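Side-chain contacts in 5' nucleotidase family protein (Staphylococcus aureus subsp. aureus, PDB 4Q7F), which belongs to the 5'-nucleotidase family, joining a calcineurin-like phosphoesterase domain that holds manganese and magnesium ions to a C-terminal domain: residues Glu335-Pro340 and Ala408-Val413; Ser369-Val374 and Arg378-Asn383; His53-Asp58 and Thr269-Val274; Tyr31-Asp36 and Val94-Arg99. All coordinates share one frame; numbering follows the deposited sequence. Where two conformers were deposited one is given.

Contact 1. Residues Glu335-Pro340 and Ala408-Val413; sequences EARVAP and AEYFDV
Tyr410 and Phe411 turn their rings toward Arg337 and Val338 by different first torsions: CG of Tyr410 stands anti to its own backbone N (chi1 178°), whereas CG of Phe411 stands anti to the carbonyl carbon (chi1 -60°). In the 5'-nucleotidase C-terminal domain the contact joins the short helix 335-338 to the type I turn Ala408-Phe411, which leads into the hairpin of strands 411-414 and 417-420. Within the turn an edge atom of Tyr410, CD2, sits 3.8 Å above the plane of the Phe411 ring, over its centre. Val338 CG1 packs on Phe411 CE1 at 3.7 Å, and the carbonyl O of Arg337, hydrogen-bonded to Tyr434, meets the edge of the same ring. The extended Arg337 chain crosses Tyr410 at about a right angle, CD lying 3.4 Å from Tyr410 OH. Their polar ends have further partners, Leu364 O for Arg337 NH2 and His431 for Tyr410 OH. One water bridges Arg337 and Tyr410, 2.9 Å from Arg337 NH1 and 2.7 Å from Tyr410 OH.

Contact 2. Residues Ser369-Val374 and Arg378-Asn383; sequences SGFKQV and RDVINN
Two hydrogen bonds tie the side-chain amide of Asn383, in the last turn of helix 377-383, to the backbone of Gly370. Asn383 OD1 accepts from Gly370 N at 2.8 Å, the donor lying in the carbonyl plane on a lone pair. Asn383 ND2 donates one hydrogen bond to Gly370 O at 3.0 Å, from well above that carbonyl's plane, and another to Asp379 O at 2.8 Å. CG of Asn383 lies beside its backbone N (chi1 -73°), which helps to bring ND2 back to this carbonyl one turn earlier. With both amide hydrogens and its oxygen engaged, the group is fixed in rotation; Asp379 O receives Asn383 N and ND2 from opposite faces of its plane.

Van der Waals contact is made by the Phe371 ring, nearly perpendicular to the Asn383 amide (87°). Phe371 CE1 is 3.5 Å from Asn383 ND2, Asp379 O lies at the ring edge, and Phe371 CZ meets Val380 CG2 in an apolar contact at 4.3 Å.

Waters link polar side chains on the more exposed side: Asp379 OD1 accepts from one shared with Ser369 OG and another held weakly by Lys372 NZ. Asp379 OD2 is hydrogen-bonded to Thr376 OG1.

A side-chain amide thus bonds the last turn of a helix, which follows the short strand 374-376, to strand 370-371 of the 5'-nucleotidase C-terminal domain.

Contact 3. Residues His53-Asp58 and Thr269-Val274; sequences HVIEQD and TTVGRV
Helix 48-59 lies against the mixed sheet of the calcineurin-like phosphoesterase domain, and this contact joins its second half to strand 270-278. Side chains of Val271 and Arg273, two residues apart on the strand, point to the helix and meet Ile55 and Asp58 respectively. Val271 CG1 touches both CG1 and CD1 of Ile55, at 3.7 Å and 3.8 Å, and the Tyr23 side chain from neighbouring strand 19-25 also packs on this apolar pair.

A salt bridge follows one turn further along the helix. Arg273 NH1 donates to Asp58 OD2 at 2.8 Å with an angle of 158°, and Asp58 OD2 accepts through its syn lone pair; carboxylate and guanidinium are nearly coplanar, 17° apart. A single nitrogen, Arg273 NH1, faces the carboxylate, also 3.1 Å from Asp58 OD1, while Arg273 NE stays 4.0 Å from Asp58 OD2. The extended chi1 and chi2 bring Arg273 CD to 3.3 Å from Asp58 OD2, and a bend at chi3 (74°) swings the guanidinium so that NH1 meets the acid. Asp58 OD2 bonds to Tyr23 OH as well, so a sheet hydroxyl probably helps to position the carboxylate, and Arg273 NH2 has a long, weak ion pair with Glu290. Helices packed on the outer faces of a two-sheet core are typical of the calcineurin-like phosphoesterase fold.

Contact 4. Residues Tyr31-Asp36 and Val94-Arg99; sequences YIFPTD and VDFYNR
Ile32 CG2 sits squarely over the ring of Phe96, 3.5 Å from its centroid and 6° off the normal, a CH-pi contact that brings the methyl within 3.9 Å of every ring carbon. Here the loop between strand 19-25 and helix 48-59, in the calcineurin-like phosphoesterase domain, meets helix 91-99. The methyl branch lies anti to the backbone N of Ile32, while CG1 takes the place beside that N (chi1 -58°) and places Ile32 CD1 near the Tyr97 ring, loosely, 4.5 Å from Tyr97 CE1. Phe33 adds an aromatic partner: an edge of Phe96 is directed at its face in an offset edge-to-face pair, with centroids 5.8 Å apart and planes at 84°. The nearest atoms of the two phenylalanines are the CZ carbons of Phe33 and Phe96, 4.0 Å apart. No hydrogen bond crosses between the two segments.

Around this cluster, Leu48 and Leu49 at the start of helix 48-59 press on Ile32, and Leu49 also touches Phe33. From helix 304-317, Arg310 lies on Phe33 while Asp306 and Leu309 lie on Phe96. The segment 31-36 comes shortly after Asp27 and His29, two ligands of manganese. The side chain of Tyr97 lies about 11 Å from the manganese ion, and its OH is hydrogen-bonded to Asp69 OD2.

In the fold
From the N terminus, the loop 31-36 is the first segment met, followed by helix segment 53-58. Contact 4 closes on helix 91-99, after 53-58 has been passed, and contact 3 closes only at strand 270-278, so the two loops cross; their centres lie 15 Å apart. Contact 4 ties the loop to helix 91-99, and contact 3 ties helix 48-59 to the sheet of the phosphoesterase domain. Both come before contacts 1 and 2, which lie in the C-terminal domain. Contact 1 opens at 335-340 and closes at 408-413, and the much shorter contact 2 falls wholly between those ends. Across the domains, contacts 2 and 4 come within about 5 Å at their nearest atoms without touching.

Contact 1. Residues Glu335-Pro340 and Ala408-Val413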
loop_
_atom_site.group_PDB
_atom_site.type_symbol
_atom_site.label_atom_id
_atom_site.label_comp_id
_atom_site.label_asym_id
_atom_site.label_seq_id
_atom_site.Cartn_x
_atom_site.Cartn_y
_atom_site.Cartn_z
ATOM N N GLU A 335 -22.405 -4.361 1.984
ATOM C CA GLU A 335 -23.695 -3.987 1.407
ATOM C C GLU A 335 -23.520 -3.032 0.230
ATOM O O GLU A 335 -24.287 -3.071 -0.727
ATOM C CB GLU A 335 -24.611 -3.362 2.468
ATOM C CG GLU A 335 -25.108 -4.363 3.504
ATOM C CD GLU A 335 -26.096 -3.765 4.485
ATOM O OE1 GLU A 335 -26.004 -2.552 4.771
ATOM O OE2 GLU A 335 -26.959 -4.519 4.978
ATOM N N ALA A 336 -22.483 -2.201 0.305
ATOM C CA ALA A 336 -22.186 -1.230 -0.714
ATOM C C ALA A 336 -21.296 -1.835 -1.805
ATOM O O ALA A 336 -20.811 -1.113 -2.667
ATOM C CB ALA A 336 -21.537 -0.005 -0.090
ATOM N N ARG A 337 -21.065 -3.152 -1.751
ATOM C CA ARG A 337 -20.323 -3.864 -2.790
ATOM C C ARG A 337 -21.238 -4.856 -3.540
ATOM O O ARG A 337 -21.100 -5.013 -4.763
ATOM C CB ARG A 337 -19.069 -4.556 -2.236
ATOM C CG ARG A 337 -17.987 -3.571 -1.802
ATOM C CD ARG A 337 -16.670 -4.273 -1.508
ATOM N NE ARG A 337 -15.633 -3.329 -1.089
ATOM C CZ ARG A 337 -15.215 -3.131 0.160
ATOM N NH1 ARG A 337 -15.699 -3.830 1.189
ATOM N NH2 ARG A 337 -14.278 -2.230 0.379
ATOM N N VAL A 338 -22.152 -5.520 -2.824
ATOM C CA VAL A 338 -23.119 -6.460 -3.461
ATOM C C VAL A 338 -24.236 -5.800 -4.229
ATOM O O VAL A 338 -24.954 -6.470 -4.985
ATOM C CB VAL A 338 -23.890 -7.389 -2.478
ATOM C CG1 VAL A 338 -23.342 -8.804 -2.454
ATOM C CG2 VAL A 338 -24.093 -6.748 -1.113
ATOM N N ALA A 339 -24.444 -4.517 -4.002
ATOM C CA ALA A 339 -25.531 -3.823 -4.673
ATOM C C ALA A 339 -25.231 -2.338 -4.710
ATOM O O ALA A 339 -24.332 -1.849 -3.981
ATOM C CB ALA A 339 -26.855 -4.082 -3.938
ATOM N N PRO A 340 -25.954 -1.614 -5.568
ATOM C CA PRO A 340 -25.745 -0.184 -5.654
ATOM C C PRO A 340 -25.973 0.498 -4.317
ATOM O O PRO A 340 -26.811 0.049 -3.517
ATOM C CB PRO A 340 -26.829 0.277 -6.638
ATOM C CG PRO A 340 -27.164 -0.925 -7.459
ATOM C CD PRO A 340 -26.927 -2.111 -6.571
ATOM N N ALA A 408 -15.977 -9.443 -10.487
ATOM C CA ALA A 408 -16.893 -10.495 -10.027
ATOM C C ALA A 408 -16.196 -11.663 -9.300
ATOM O O ALA A 408 -16.858 -12.434 -8.574
ATOM C CB ALA A 408 -17.783 -11.019 -11.204
ATOM N N GLU A 409 -14.888 -11.800 -9.493
ATOM C CA GLU A 409 -14.074 -12.814 -8.799
ATOM C C GLU A 409 -13.998 -12.534 -7.297
ATOM O O GLU A 409 -13.629 -13.402 -6.515
ATOM C CB GLU A 409 -12.645 -12.855 -9.343
ATOM C CG GLU A 409 -12.541 -13.324 -10.779
ATOM C CD GLU A 409 -11.130 -13.249 -11.309
ATOM O OE1 GLU A 409 -10.174 -13.091 -10.483
ATOM O OE2 GLU A 409 -10.966 -13.323 -12.542
ATOM N N TYR A 410 -14.325 -11.298 -6.922
ATOM C CA TYR A 410 -14.363 -10.856 -5.530
ATOM C C TYR A 410 -15.359 -11.643 -4.700
ATOM O O TYR A 410 -15.205 -11.743 -3.512
ATOM C CB TYR A 410 -14.781 -9.379 -5.483
ATOM C CG TYR A 410 -14.919 -8.799 -4.111
ATOM C CD1 TYR A 410 -13.794 -8.528 -3.340
ATOM C CD2 TYR A 410 -16.160 -8.476 -3.586
ATOM C CE1 TYR A 410 -13.902 -7.966 -2.091
ATOM C CE2 TYR A 410 -16.271 -7.923 -2.328
ATOM C CZ TYR A 410 -15.139 -7.676 -1.588
ATOM O OH TYR A 410 -15.264 -7.116 -0.346
ATOM N N PHE A 411 -16.392 -12.191 -5.333
ATOM C CA PHE A 411 -17.420 -12.908 -4.621
ATOM C C PHE A 411 -17.272 -14.423 -4.677
ATOM O O PHE A 411 -16.628 -14.981 -5.568
ATOM C CB PHE A 411 -18.815 -12.569 -5.185
ATOM C CG PHE A 411 -19.182 -11.113 -5.097
ATOM C CD1 PHE A 411 -19.578 -10.555 -3.898
ATOM C CD2 PHE A 411 -19.169 -10.317 -6.225
ATOM C CE1 PHE A 411 -19.919 -9.215 -3.817
ATOM C CE2 PHE A 411 -19.506 -8.981 -6.154
ATOM C CZ PHE A 411 -19.881 -8.427 -4.952
ATOM N N ASP A 412 -17.871 -15.068 -3.677
ATOM C CA ASP A 412 -17.956 -16.512 -3.605
ATOM C C ASP A 412 -19.265 -16.798 -2.879
ATOM O O ASP A 412 -19.959 -15.878 -2.472
ATOM C CB ASP A 412 -16.765 -17.127 -2.875
ATOM C CG ASP A 412 -16.755 -18.644 -2.961
ATOM O OD1 ASP A 412 -17.474 -19.215 -3.835
ATOM O OD2 ASP A 412 -16.045 -19.277 -2.151
ATOM N N VAL A 413 -19.633 -18.061 -2.767
ATOM C CA VAL A 413 -20.845 -18.439 -2.068
ATOM C C VAL A 413 -20.475 -19.272 -0.844
ATOM O O VAL A 413 -19.742 -20.243 -0.954
ATOM C CB VAL A 413 -21.790 -19.257 -2.980
ATOM C CG1 VAL A 413 -22.980 -19.803 -2.195
ATOM C CG2 VAL A 413 -22.250 -18.409 -4.156
HETATM O O HOH W 1 -17.119 -6.303 1.477
#

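Contact 2. Residues Ser369-Val374 and Arg378-Asn383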
loop_
_atom_site.group_PDB
_atom_site.type_symbol
_atom_site.label_atom_id
_atom_site.label_comp_id
_atom_site.label_asym_id
_atom_site.label_seq_id
_atom_site.Cartn_x
_atom_site.Cartn_y
_atom_site.Cartn_z
ATOM N N SER A 369 -16.274 5.294 4.359
ATOM C CA SER A 369 -17.543 5.225 5.081
ATOM C C SER A 369 -18.626 6.130 4.442
ATOM O O SER A 369 -19.682 6.357 5.032
ATOM C CB SER A 369 -17.314 5.601 6.545
ATOM O OG SER A 369 -16.640 6.841 6.634
ATOM N N GLY A 370 -18.378 6.629 3.235
ATOM C CA GLY A 370 -19.343 7.502 2.569
ATOM C C GLY A 370 -19.364 8.888 3.183
ATOM O O GLY A 370 -18.472 9.245 3.972
ATOM N N PHE A 371 -20.358 9.690 2.810
ATOM C CA PHE A 371 -20.473 11.028 3.359
ATOM C C PHE A 371 -21.755 11.212 4.180
ATOM O O PHE A 371 -22.810 10.687 3.847
ATOM C CB PHE A 371 -20.505 12.127 2.292
ATOM C CG PHE A 371 -19.279 12.226 1.415
ATOM C CD1 PHE A 371 -18.013 11.954 1.887
ATOM C CD2 PHE A 371 -19.405 12.736 0.132
ATOM C CE1 PHE A 371 -16.901 12.099 1.066
ATOM C CE2 PHE A 371 -18.305 12.896 -0.687
ATOM C CZ PHE A 371 -17.047 12.572 -0.223
ATOM N N LYS A 372 -21.632 11.987 5.246
ATOM C CA LYS A 372 -22.775 12.388 6.037
ATOM C C LYS A 372 -23.165 13.685 5.349
ATOM O O LYS A 372 -22.543 14.055 4.349
ATOM C CB LYS A 372 -22.379 12.661 7.481
ATOM C CG LYS A 372 -21.819 11.461 8.227
ATOM C CD LYS A 372 -21.219 11.863 9.569
ATOM C CE LYS A 372 -19.983 12.735 9.371
ATOM N NZ LYS A 372 -19.357 13.140 10.651
ATOM N N GLN A 373 -24.150 14.391 5.883
ATOM C CA GLN A 373 -24.583 15.633 5.273
ATOM C C GLN A 373 -23.473 16.678 5.296
ATOM O O GLN A 373 -23.284 17.398 4.316
ATOM C CB GLN A 373 -25.859 16.158 5.927
ATOM C CG GLN A 373 -27.002 15.169 5.831
ATOM C CD GLN A 373 -28.347 15.766 6.185
ATOM O OE1 GLN A 373 -28.633 16.930 5.885
ATOM N NE2 GLN A 373 -29.205 14.952 6.784
ATOM N N VAL A 374 -22.731 16.766 6.397
ATOM C CA VAL A 374 -21.619 17.701 6.457
ATOM C C VAL A 374 -20.393 16.909 6.018
ATOM O O VAL A 374 -20.114 15.820 6.540
ATOM C CB VAL A 374 -21.437 18.327 7.855
ATOM C CG1 VAL A 374 -20.257 19.294 7.861
ATOM C CG2 VAL A 374 -22.710 19.052 8.273
ATOM N N ARG A 378 -11.444 15.568 6.028
ATOM C CA ARG A 378 -11.271 14.245 6.677
ATOM C C ARG A 378 -12.077 13.171 5.946
ATOM O O ARG A 378 -11.574 12.111 5.633
ATOM C CB ARG A 378 -11.747 14.306 8.138
ATOM C CG ARG A 378 -11.412 13.071 9.001
ATOM C CD ARG A 378 -11.982 13.144 10.417
ATOM N NE ARG A 378 -11.615 14.392 11.065
ATOM C CZ ARG A 378 -10.505 14.592 11.760
ATOM N NH1 ARG A 378 -9.629 13.608 11.970
ATOM N NH2 ARG A 378 -10.284 15.792 12.252
ATOM N N ASP A 379 -13.337 13.478 5.683
ATOM C CA ASP A 379 -14.242 12.545 5.010
ATOM C C ASP A 379 -13.837 12.257 3.579
ATOM O O ASP A 379 -13.909 11.120 3.134
ATOM C CB ASP A 379 -15.660 13.088 5.082
ATOM C CG ASP A 379 -16.071 13.423 6.506
ATOM O OD1 ASP A 379 -15.987 12.529 7.374
ATOM O OD2 ASP A 379 -16.465 14.569 6.769
ATOM N N VAL A 380 -13.404 13.283 2.849
ATOM C CA VAL A 380 -13.000 13.114 1.460
ATOM C C VAL A 380 -11.793 12.190 1.359
ATOM O O VAL A 380 -11.741 11.300 0.506
ATOM C CB VAL A 380 -12.661 14.470 0.784
ATOM C CG1 VAL A 380 -12.000 14.246 -0.568
ATOM C CG2 VAL A 380 -13.898 15.348 0.644
ATOM N N ILE A 381 -10.814 12.422 2.232
ATOM C CA ILE A 381 -9.599 11.623 2.226
ATOM C C ILE A 381 -9.890 10.161 2.590
ATOM O O ILE A 381 -9.352 9.255 1.955
ATOM C CB ILE A 381 -8.512 12.209 3.155
ATOM C CG1 ILE A 381 -8.076 13.602 2.660
ATOM C CG2 ILE A 381 -7.320 11.274 3.152
ATOM C CD1 ILE A 381 -7.085 14.347 3.551
ATOM N N ASN A 382 -10.727 9.936 3.599
ATOM C CA ASN A 382 -11.078 8.574 3.991
ATOM C C ASN A 382 -11.751 7.818 2.876
ATOM O O ASN A 382 -11.550 6.613 2.737
ATOM C CB ASN A 382 -11.959 8.568 5.257
ATOM C CG ASN A 382 -11.162 8.880 6.505
ATOM O OD1 ASN A 382 -9.985 8.556 6.573
ATOM N ND2 ASN A 382 -11.789 9.498 7.491
ATOM N N ASN A 383 -12.541 8.517 2.078
ATOM C CA ASN A 383 -13.219 7.868 0.936
ATOM C C ASN A 383 -12.335 7.711 -0.308
ATOM O O ASN A 383 -12.582 6.845 -1.121
ATOM C CB ASN A 383 -14.517 8.576 0.649
ATOM C CG ASN A 383 -15.558 8.261 1.706
ATOM O OD1 ASN A 383 -16.103 7.160 1.727
ATOM N ND2 ASN A 383 -15.817 9.202 2.598
HETATM O O HOH W 2 -15.619 9.520 6.503
HETATM O O HOH W 3 -15.967 13.695 10.323
#

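Contact 3. Residues His53-Asp58 and Thr269-Val274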
loop_
_atom_site.group_PDB
_atom_site.type_symbol
_atom_site.label_atom_id
_atom_site.label_comp_id
_atom_site.label_asym_id
_atom_site.label_seq_id
_atom_site.Cartn_x
_atom_site.Cartn_y
_atom_site.Cartn_z
ATOM N N HIS A 53 9.153 4.947 20.695
ATOM C CA HIS A 53 9.256 4.963 22.148
ATOM C C HIS A 53 9.444 3.513 22.672
ATOM O O HIS A 53 10.238 3.264 23.566
ATOM C CB HIS A 53 8.005 5.620 22.730
ATOM C CG HIS A 53 7.919 5.592 24.215
ATOM N ND1 HIS A 53 8.718 6.368 25.024
ATOM C CD2 HIS A 53 7.074 4.928 25.042
ATOM C CE1 HIS A 53 8.386 6.173 26.281
ATOM N NE2 HIS A 53 7.388 5.307 26.320
ATOM N N VAL A 54 8.758 2.565 22.058
ATOM C CA VAL A 54 8.871 1.157 22.453
ATOM C C VAL A 54 10.265 0.615 22.159
ATOM O O VAL A 54 10.815 -0.156 22.945
ATOM C CB VAL A 54 7.814 0.302 21.733
ATOM C CG1 VAL A 54 8.137 -1.183 21.843
ATOM C CG2 VAL A 54 6.432 0.588 22.304
ATOM N N ILE A 55 10.843 1.023 21.032
ATOM C CA ILE A 55 12.170 0.594 20.636
ATOM C C ILE A 55 13.197 1.189 21.613
ATOM O O ILE A 55 14.044 0.473 22.177
ATOM C CB ILE A 55 12.471 1.024 19.188
ATOM C CG1 ILE A 55 11.569 0.252 18.221
ATOM C CG2 ILE A 55 13.915 0.760 18.809
ATOM C CD1 ILE A 55 11.647 0.749 16.809
ATOM N N GLU A 56 13.087 2.491 21.814
ATOM C CA GLU A 56 14.000 3.205 22.700
ATOM C C GLU A 56 14.071 2.577 24.090
ATOM O O GLU A 56 15.156 2.309 24.600
ATOM C CB GLU A 56 13.623 4.691 22.752
ATOM C CG GLU A 56 13.957 5.424 21.472
ATOM C CD GLU A 56 15.441 5.362 21.143
ATOM O OE1 GLU A 56 16.230 5.962 21.885
ATOM O OE2 GLU A 56 15.812 4.744 20.123
ATOM N N GLN A 57 12.922 2.323 24.713
ATOM C CA GLN A 57 12.925 1.677 26.009
ATOM C C GLN A 57 13.523 0.264 25.962
ATOM O O GLN A 57 14.339 -0.077 26.786
ATOM C CB GLN A 57 11.519 1.636 26.621
ATOM C CG GLN A 57 11.008 3.015 26.956
ATOM C CD GLN A 57 9.695 3.016 27.688
ATOM O OE1 GLN A 57 9.572 3.635 28.745
ATOM N NE2 GLN A 57 8.705 2.325 27.142
ATOM N N ASP A 58 13.116 -0.543 24.993
ATOM C CA ASP A 58 13.569 -1.941 24.913
ATOM C C ASP A 58 15.028 -2.201 24.523
ATOM O O ASP A 58 15.596 -3.235 24.866
ATOM C CB ASP A 58 12.746 -2.657 23.838
ATOM C CG ASP A 58 12.909 -4.171 23.896
ATOM O OD1 ASP A 58 12.312 -4.769 24.798
ATOM O OD2 ASP A 58 13.577 -4.771 23.024
ATOM N N THR A 269 1.840 -0.533 14.650
ATOM C CA THR A 269 1.109 -1.246 15.685
ATOM C C THR A 269 2.015 -2.326 16.269
ATOM O O THR A 269 1.741 -2.853 17.350
ATOM C CB THR A 269 -0.159 -1.915 15.132
ATOM O OG1 THR A 269 0.208 -2.819 14.098
ATOM C CG2 THR A 269 -1.101 -0.882 14.556
ATOM N N THR A 270 3.093 -2.654 15.543
ATOM C CA THR A 270 4.083 -3.642 16.005
ATOM C C THR A 270 5.491 -3.207 15.542
ATOM O O THR A 270 5.634 -2.286 14.731
ATOM C CB THR A 270 3.770 -5.082 15.515
ATOM O OG1 THR A 270 3.765 -5.119 14.090
ATOM C CG2 THR A 270 2.400 -5.552 15.984
ATOM N N VAL A 271 6.500 -3.818 16.146
ATOM C CA VAL A 271 7.896 -3.590 15.860
ATOM C C VAL A 271 8.563 -4.956 15.809
ATOM O O VAL A 271 8.348 -5.752 16.708
ATOM C CB VAL A 271 8.570 -2.810 17.003
ATOM C CG1 VAL A 271 10.068 -2.759 16.774
ATOM C CG2 VAL A 271 7.978 -1.419 17.121
ATOM N N GLY A 272 9.345 -5.234 14.766
ATOM C CA GLY A 272 10.045 -6.508 14.655
ATOM C C GLY A 272 11.354 -6.397 15.405
ATOM O O GLY A 272 12.026 -5.369 15.309
ATOM N N ARG A 273 11.701 -7.430 16.172
ATOM C CA ARG A 273 12.976 -7.444 16.909
ATOM C C ARG A 273 13.653 -8.780 16.672
ATOM O O ARG A 273 13.056 -9.826 16.905
ATOM C CB ARG A 273 12.792 -7.238 18.403
ATOM C CG ARG A 273 14.113 -7.139 19.163
ATOM C CD ARG A 273 13.899 -7.061 20.660
ATOM N NE ARG A 273 13.504 -8.350 21.249
ATOM C CZ ARG A 273 12.985 -8.496 22.465
ATOM N NH1 ARG A 273 12.770 -7.445 23.247
ATOM N NH2 ARG A 273 12.690 -9.702 22.923
ATOM N N VAL A 274 14.877 -8.732 16.156
ATOM C CA VAL A 274 15.660 -9.930 15.949
ATOM C C VAL A 274 16.937 -9.726 16.722
ATOM O O VAL A 274 17.597 -8.709 16.543
ATOM C CB VAL A 274 15.964 -10.162 14.470
ATOM C CG1 VAL A 274 16.902 -11.348 14.299
ATOM C CG2 VAL A 274 14.661 -10.405 13.713
#

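Contact 4. Residues Tyr31-Asp36 and Val94-Arg99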
loop_
_atom_site.group_PDB
_atom_site.type_symbol
_atom_site.label_atom_id
_atom_site.label_comp_id
_atom_site.label_asym_id
_atom_site.label_seq_id
_atom_site.Cartn_x
_atom_site.Cartn_y
_atom_site.Cartn_z
ATOM N N TYR A 31 1.859 7.399 9.326
ATOM C CA TYR A 31 1.115 7.372 10.579
ATOM C C TYR A 31 2.143 7.573 11.703
ATOM O O TYR A 31 2.739 6.629 12.211
ATOM C CB TYR A 31 0.345 6.082 10.753
ATOM C CG TYR A 31 -0.834 6.023 9.816
ATOM C CD1 TYR A 31 -0.695 5.555 8.528
ATOM C CD2 TYR A 31 -2.070 6.515 10.204
ATOM C CE1 TYR A 31 -1.775 5.527 7.647
ATOM C CE2 TYR A 31 -3.155 6.500 9.333
ATOM C CZ TYR A 31 -2.989 6.010 8.056
ATOM O OH TYR A 31 -4.046 6.000 7.184
ATOM N N ILE A 32 2.346 8.832 12.043
ATOM C CA ILE A 32 3.315 9.257 13.038
ATOM C C ILE A 32 2.622 9.411 14.397
ATOM O O ILE A 32 3.096 8.907 15.413
ATOM C CB ILE A 32 3.900 10.624 12.633
ATOM C CG1 ILE A 32 4.546 10.551 11.246
ATOM C CG2 ILE A 32 4.888 11.125 13.698
ATOM C CD1 ILE A 32 5.660 9.554 11.113
ATOM N N PHE A 33 1.508 10.134 14.403
ATOM C CA PHE A 33 0.732 10.350 15.608
ATOM C C PHE A 33 -0.018 9.095 15.992
ATOM O O PHE A 33 -0.152 8.208 15.175
ATOM C CB PHE A 33 -0.204 11.512 15.417
ATOM C CG PHE A 33 0.517 12.798 15.147
ATOM C CD1 PHE A 33 1.182 13.443 16.160
ATOM C CD2 PHE A 33 0.575 13.316 13.886
ATOM C CE1 PHE A 33 1.873 14.602 15.918
ATOM C CE2 PHE A 33 1.259 14.494 13.636
ATOM C CZ PHE A 33 1.918 15.124 14.657
ATOM N N PRO A 34 -0.480 9.000 17.258
ATOM C CA PRO A 34 -1.211 7.797 17.689
ATOM C C PRO A 34 -2.680 7.884 17.326
ATOM O O PRO A 34 -3.543 7.997 18.224
ATOM C CB PRO A 34 -0.998 7.801 19.196
ATOM C CG PRO A 34 -0.867 9.253 19.530
ATOM C CD PRO A 34 -0.068 9.822 18.413
ATOM N N THR A 35 -2.951 7.868 16.014
ATOM C CA THR A 35 -4.312 7.976 15.484
ATOM C C THR A 35 -4.416 7.511 14.043
ATOM O O THR A 35 -3.454 7.624 13.279
ATOM C CB THR A 35 -4.808 9.437 15.541
ATOM O OG1 THR A 35 -6.132 9.532 15.003
ATOM C CG2 THR A 35 -3.874 10.360 14.752
ATOM N N ASP A 36 -5.602 7.017 13.665
ATOM C CA ASP A 36 -5.890 6.628 12.286
ATOM C C ASP A 36 -6.762 7.726 11.623
ATOM O O ASP A 36 -7.227 7.575 10.495
ATOM C CB ASP A 36 -6.572 5.252 12.214
ATOM C CG ASP A 36 -7.904 5.199 12.920
ATOM O OD1 ASP A 36 -8.488 6.244 13.284
ATOM O OD2 ASP A 36 -8.394 4.073 13.105
ATOM N N VAL A 94 10.195 14.123 7.459
ATOM C CA VAL A 94 11.603 13.760 7.519
ATOM C C VAL A 94 12.166 14.125 8.903
ATOM O O VAL A 94 12.944 13.365 9.487
ATOM C CB VAL A 94 12.420 14.457 6.387
ATOM C CG1 VAL A 94 13.926 14.364 6.641
ATOM C CG2 VAL A 94 12.086 13.877 5.029
ATOM N N ASP A 95 11.769 15.280 9.421
ATOM C CA ASP A 95 12.194 15.704 10.767
ATOM C C ASP A 95 11.883 14.635 11.836
ATOM O O ASP A 95 12.710 14.383 12.725
ATOM C CB ASP A 95 11.564 17.023 11.148
ATOM C CG ASP A 95 12.149 18.185 10.382
ATOM O OD1 ASP A 95 13.104 17.973 9.608
ATOM O OD2 ASP A 95 11.670 19.312 10.564
ATOM N N PHE A 96 10.703 14.018 11.765
ATOM C CA PHE A 96 10.374 12.948 12.697
ATOM C C PHE A 96 11.389 11.825 12.572
ATOM O O PHE A 96 11.948 11.381 13.589
ATOM C CB PHE A 96 8.946 12.384 12.486
ATOM C CG PHE A 96 7.854 13.267 13.029
ATOM C CD1 PHE A 96 7.681 13.394 14.402
ATOM C CD2 PHE A 96 6.990 13.949 12.186
ATOM C CE1 PHE A 96 6.688 14.199 14.925
ATOM C CE2 PHE A 96 5.987 14.750 12.702
ATOM C CZ PHE A 96 5.832 14.879 14.064
ATOM N N TYR A 97 11.637 11.338 11.355
ATOM C CA TYR A 97 12.592 10.238 11.201
ATOM C C TYR A 97 13.992 10.638 11.654
ATOM O O TYR A 97 14.692 9.870 12.320
ATOM C CB TYR A 97 12.620 9.700 9.776
ATOM C CG TYR A 97 11.525 8.717 9.476
ATOM C CD1 TYR A 97 10.275 9.128 9.062
ATOM C CD2 TYR A 97 11.747 7.356 9.638
ATOM C CE1 TYR A 97 9.268 8.200 8.804
ATOM C CE2 TYR A 97 10.756 6.439 9.398
ATOM C CZ TYR A 97 9.525 6.860 8.979
ATOM O OH TYR A 97 8.569 5.898 8.741
ATOM N N ASN A 98 14.389 11.852 11.295
ATOM C CA ASN A 98 15.689 12.328 11.621
ATOM C C ASN A 98 15.971 12.415 13.117
ATOM O O ASN A 98 17.088 12.090 13.526
ATOM C CB ASN A 98 15.990 13.674 10.919
ATOM C CG ASN A 98 16.426 13.494 9.471
ATOM O OD1 ASN A 98 16.600 12.385 9.000
ATOM N ND2 ASN A 98 16.609 14.594 8.771
ATOM N N ARG A 99 14.987 12.840 13.926
ATOM C CA ARG A 99 15.174 12.917 15.385
ATOM C C ARG A 99 15.416 11.554 15.988
ATOM O O ARG A 99 16.137 11.425 16.962
ATOM C CB ARG A 99 13.938 13.391 16.138
ATOM C CG ARG A 99 13.291 14.668 15.714
ATOM C CD ARG A 99 12.430 15.133 16.868
ATOM N NE ARG A 99 11.297 15.898 16.401
ATOM C CZ ARG A 99 10.042 15.506 16.534
ATOM N NH1 ARG A 99 9.078 16.270 16.054
ATOM N NH2 ARG A 99 9.758 14.379 17.176
#